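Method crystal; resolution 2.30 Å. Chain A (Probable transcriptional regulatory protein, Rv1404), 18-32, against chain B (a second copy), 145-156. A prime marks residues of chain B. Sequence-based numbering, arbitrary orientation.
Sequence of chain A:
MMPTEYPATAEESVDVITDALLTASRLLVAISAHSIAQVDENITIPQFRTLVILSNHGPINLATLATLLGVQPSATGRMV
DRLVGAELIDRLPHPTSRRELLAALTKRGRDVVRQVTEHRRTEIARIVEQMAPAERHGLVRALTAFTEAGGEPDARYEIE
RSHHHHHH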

# COMPACT_ATOMS: atom_id res chain seq x y z
N THR A 18 17.32 -5.07 3.84
CA THR A 18 16.54 -3.84 3.76
C THR A 18 16.20 -3.48 2.31
O THR A 18 15.05 -3.21 2.00
N ASP A 19 17.21 -3.48 1.43
CA ASP A 19 17.00 -3.17 0.02
C ASP A 19 15.96 -4.11 -0.60
O ASP A 19 15.07 -3.68 -1.34
N ALA A 20 16.04 -5.40 -0.28
CA ALA A 20 15.11 -6.39 -0.83
C ALA A 20 13.68 -6.17 -0.31
O ALA A 20 12.70 -6.32 -1.06
N LEU A 21 13.59 -5.81 0.97
CA LEU A 21 12.32 -5.46 1.60
C LEU A 21 11.73 -4.16 1.05
O LEU A 21 10.51 -4.04 0.91
N LEU A 22 12.60 -3.21 0.73
CA LEU A 22 12.18 -1.96 0.11
C LEU A 22 11.49 -2.17 -1.24
O LEU A 22 10.41 -1.64 -1.48
N THR A 23 12.11 -2.96 -2.12
CA THR A 23 11.50 -3.26 -3.40
C THR A 23 10.20 -4.05 -3.19
O THR A 23 9.19 -3.75 -3.85
N ALA A 24 10.21 -5.02 -2.28
CA ALA A 24 8.99 -5.76 -1.93
C ALA A 24 7.87 -4.84 -1.46
O ALA A 24 6.70 -5.07 -1.78
N SER A 25 8.23 -3.80 -0.71
CA SER A 25 7.24 -2.84 -0.21
C SER A 25 6.58 -2.03 -1.34
O SER A 25 5.39 -1.70 -1.25
N ARG A 26 7.35 -1.74 -2.39
CA ARG A 26 6.84 -1.10 -3.58
C ARG A 26 5.86 -1.98 -4.34
O ARG A 26 4.87 -1.49 -4.89
N LEU A 27 6.13 -3.28 -4.37
CA LEU A 27 5.22 -4.21 -5.05
C LEU A 27 3.92 -4.35 -4.26
O LEU A 27 2.86 -4.51 -4.86
N LEU A 28 3.97 -4.27 -2.94
CA LEU A 28 2.75 -4.37 -2.14
C LEU A 28 1.91 -3.11 -2.26
O LEU A 28 0.67 -3.18 -2.31
N VAL A 29 2.58 -1.96 -2.32
CA VAL A 29 1.89 -0.69 -2.61
C VAL A 29 1.21 -0.72 -3.98
O VAL A 29 0.06 -0.31 -4.12
N ALA A 30 1.92 -1.23 -4.99
CA ALA A 30 1.35 -1.42 -6.32
C ALA A 30 0.08 -2.25 -6.26
O ALA A 30 -0.90 -1.93 -6.93
N ILE A 31 0.11 -3.33 -5.47
CA ILE A 31 -1.04 -4.21 -5.31
C ILE A 31 -2.19 -3.47 -4.63
O ILE A 31 -3.35 -3.54 -5.07
N SER A 32 -1.87 -2.72 -3.57
CA SER A 32 -2.88 -1.94 -2.86
C SER A 32 -3.46 -0.82 -3.72
O SER A 32 -4.68 -0.61 -3.72
N ALA B 145 12.62 -13.13 -5.55
CA ALA B 145 11.73 -13.96 -6.35
C ALA B 145 10.33 -13.35 -6.40
O ALA B 145 9.66 -13.38 -7.43
N PHE B 146 9.90 -12.77 -5.28
CA PHE B 146 8.62 -12.07 -5.21
C PHE B 146 8.57 -10.86 -6.15
O PHE B 146 7.60 -10.70 -6.89
N THR B 147 9.61 -10.04 -6.12
CA THR B 147 9.62 -8.80 -6.91
C THR B 147 9.85 -9.05 -8.40
O THR B 147 9.27 -8.36 -9.24
N GLU B 148 10.67 -10.04 -8.73
CA GLU B 148 10.83 -10.49 -10.11
C GLU B 148 9.52 -11.02 -10.70
O GLU B 148 9.12 -10.62 -11.80
N ALA B 149 8.85 -11.92 -9.98
CA ALA B 149 7.52 -12.39 -10.36
C ALA B 149 6.52 -11.24 -10.51
O ALA B 149 5.69 -11.26 -11.40
N GLY B 150 6.62 -10.24 -9.64
CA GLY B 150 5.72 -9.09 -9.70
C GLY B 150 6.13 -8.02 -10.70
O GLY B 150 5.38 -7.06 -10.94
N GLY B 151 7.32 -8.16 -11.27
CA GLY B 151 7.85 -7.21 -12.23
C GLY B 151 8.28 -5.87 -11.66
O GLY B 151 8.43 -4.91 -12.40
N GLU B 152 8.50 -5.80 -10.34
CA GLU B 152 8.86 -4.53 -9.71
C GLU B 152 10.35 -4.24 -9.85
O GLU B 152 11.16 -5.06 -9.45
N PRO B 153 10.71 -3.07 -10.43
CA PRO B 153 12.12 -2.74 -10.57
C PRO B 153 12.76 -2.48 -9.21
O PRO B 153 12.07 -2.09 -8.27
N ASP B 154 14.06 -2.74 -9.11
CA ASP B 154 14.81 -2.53 -7.89
C ASP B 154 14.70 -1.07 -7.42
O ASP B 154 14.75 -0.15 -8.23
N ALA B 155 14.58 -0.87 -6.11
CA ALA B 155 14.15 0.40 -5.51
C ALA B 155 14.92 1.73 -5.76
O ALA B 155 14.26 2.73 -6.01
N ARG B 156 16.26 1.80 -5.69
CA ARG B 156 17.20 0.72 -5.43
C ARG B 156 17.44 0.56 -3.93
O ARG B 156 18.45 1.04 -3.40

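A helix that receives a partner chain usually offers one stripe of its surface, and the helix of chain A in this regulator dimer illustrates the principle. Asp19 (chi1 m) points sideways, its OD1 4.2 Å from Arg156′ O. Ala20 turns its methyl away, yet its carbonyl still takes part: a water donates to Ala20 O (2.8 Å) and also hydrogen-bonds Thr147′ OG1 (3.1 Å). Leu22, in the t,p rotamer, points toward chain B and sets its CG 3.6 Å from Ala155′ CB.

Thr23 (m) joins polar and apolar packing. Its OG1 accepts a direct hydrogen bond from Ala155′ N at 3.1 Å, and a second water links Thr23 OG1 (2.9 Å) to Asp154′ OD2 (2.7 Å). Its methyl, CG2, lies 3.7 Å from CG2 of Thr147′ (p). Ala24 points its CB sideways, 4.1 Å from Phe146′ CD2, whereas Ser25 faces away.

Arg26 (m,t,t) points toward chain B. Its NH1 lies 3.2 Å from Ala155′ O, but that oxygen sits over the guanidinium face, at a poor angle for hydrogen bonding. A third water serves better, accepting from Arg26 NH1 and donating to Glu152′ OE2 and Pro153′ O, each at 2.9 Å.

Leu27 (t,p) buries the most surface. Its CD2 sits over the face of the Phe146′ ring (chi1 t), 3.6 Å from the centroid in a CH-pi contact, and 3.7 Å from Gly150′ CA. A CB on Gly150′ would clash with this methyl, so the bare glycine leaves it room. Leu28 and Ile31, both m,t, start sideways but bring their ends nearer: Leu28 CD2 and Ile31 CD1 approach Phe146′ CZ at 4.1 and 4.4 Å, respectively.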

# COMPACT_ATOMS: atom_id res chain seq x y z
CB THR A 18 17.29 -2.68 4.47
OG1 THR A 18 17.49 -3.02 5.85
CG2 THR A 18 16.52 -1.38 4.40
CB ASP A 19 18.32 -3.22 -0.75
CG ASP A 19 19.32 -2.11 -0.33
OD1 ASP A 19 18.90 -1.03 0.17
OD2 ASP A 19 20.55 -2.30 -0.51
CB ALA A 20 15.59 -7.79 -0.51
CB LEU A 21 12.49 -5.38 3.12
CG LEU A 21 12.45 -6.70 3.87
CD1 LEU A 21 13.15 -6.55 5.18
CD2 LEU A 21 11.04 -7.17 4.07
CB LEU A 22 13.35 -0.99 -0.01
CG LEU A 22 13.06 0.42 -0.51
CD1 LEU A 22 11.99 1.14 0.35
CD2 LEU A 22 14.34 1.23 -0.55
CB THR A 23 12.47 -4.01 -4.32
OG1 THR A 23 13.71 -3.30 -4.38
CG2 THR A 23 11.89 -4.11 -5.71
CB ALA A 24 9.26 -6.83 -0.88
CB SER A 25 7.87 -1.90 0.82
OG SER A 25 8.71 -0.96 0.19
CB ARG A 26 7.97 -0.70 -4.52
CG ARG A 26 8.70 0.52 -4.08
CD ARG A 26 9.53 1.07 -5.20
NE ARG A 26 10.07 2.37 -4.84
CZ ARG A 26 10.85 3.09 -5.62
NH1 ARG A 26 11.18 2.63 -6.82
NH2 ARG A 26 11.31 4.26 -5.21
CB LEU A 27 5.90 -5.56 -5.31
CG LEU A 27 5.16 -6.70 -6.02
CD1 LEU A 27 4.53 -6.32 -7.36
CD2 LEU A 27 6.12 -7.86 -6.23
CB LEU A 28 3.06 -4.71 -0.69
CG LEU A 28 3.67 -6.09 -0.46
CD1 LEU A 28 4.47 -6.11 0.81
CD2 LEU A 28 2.62 -7.18 -0.44
CB VAL A 29 2.81 0.53 -2.48
CG1 VAL A 29 2.15 1.75 -3.07
CG2 VAL A 29 3.13 0.79 -1.03
CB ALA A 30 2.35 -2.09 -7.22
CB ILE A 31 -0.66 -5.51 -4.55
CG1 ILE A 31 0.28 -6.35 -5.41
CG2 ILE A 31 -1.90 -6.34 -4.20
CD1 ILE A 31 1.06 -7.37 -4.65
CB SER A 32 -2.30 -1.37 -1.57
OG SER A 32 -1.82 -2.43 -0.77
CB ALA B 145 11.71 -15.37 -5.81
CB PHE B 146 8.35 -11.62 -3.77
CG PHE B 146 7.09 -10.83 -3.61
CD1 PHE B 146 5.86 -11.35 -4.01
CD2 PHE B 146 7.12 -9.58 -3.00
CE1 PHE B 146 4.68 -10.60 -3.83
CE2 PHE B 146 5.96 -8.84 -2.81
CZ PHE B 146 4.74 -9.34 -3.22
CB THR B 147 10.60 -7.75 -6.34
OG1 THR B 147 11.91 -8.31 -6.27
CG2 THR B 147 10.16 -7.32 -4.97
CB GLU B 148 11.93 -11.54 -10.24
CG GLU B 148 13.22 -11.01 -10.86
CD GLU B 148 14.27 -10.62 -9.83
OE1 GLU B 148 15.36 -11.25 -9.81
OE2 GLU B 148 14.02 -9.67 -9.04
CB ALA B 149 7.02 -13.41 -9.36
CB GLU B 152 8.46 -4.49 -8.24
CG GLU B 152 8.52 -3.09 -7.64
CD GLU B 152 7.50 -2.13 -8.26
OE1 GLU B 152 6.40 -2.60 -8.64
OE2 GLU B 152 7.79 -0.92 -8.36
CB PRO B 153 12.10 -1.45 -11.40
CG PRO B 153 10.73 -1.41 -12.01
CD PRO B 153 9.86 -2.01 -10.99
CB ASP B 154 16.27 -2.94 -8.09
CG ASP B 154 17.05 -2.96 -6.79
OD1 ASP B 154 18.12 -2.31 -6.73
OD2 ASP B 154 16.59 -3.61 -5.82
CB ALA B 155 13.85 0.22 -4.03
CB ARG B 156 18.54 1.01 -6.13
CG ARG B 156 18.54 0.78 -7.65
CD ARG B 156 19.55 1.69 -8.41
NE ARG B 156 19.38 3.13 -8.14
CZ ARG B 156 18.26 3.83 -8.35
NH1 ARG B 156 17.15 3.25 -8.81
NH2 ARG B 156 18.24 5.13 -8.07
O HOH W 1 13.00 -7.69 -3.48
O HOH W 2 15.39 -5.64 -4.59
O HOH W 3 10.47 0.27 -8.40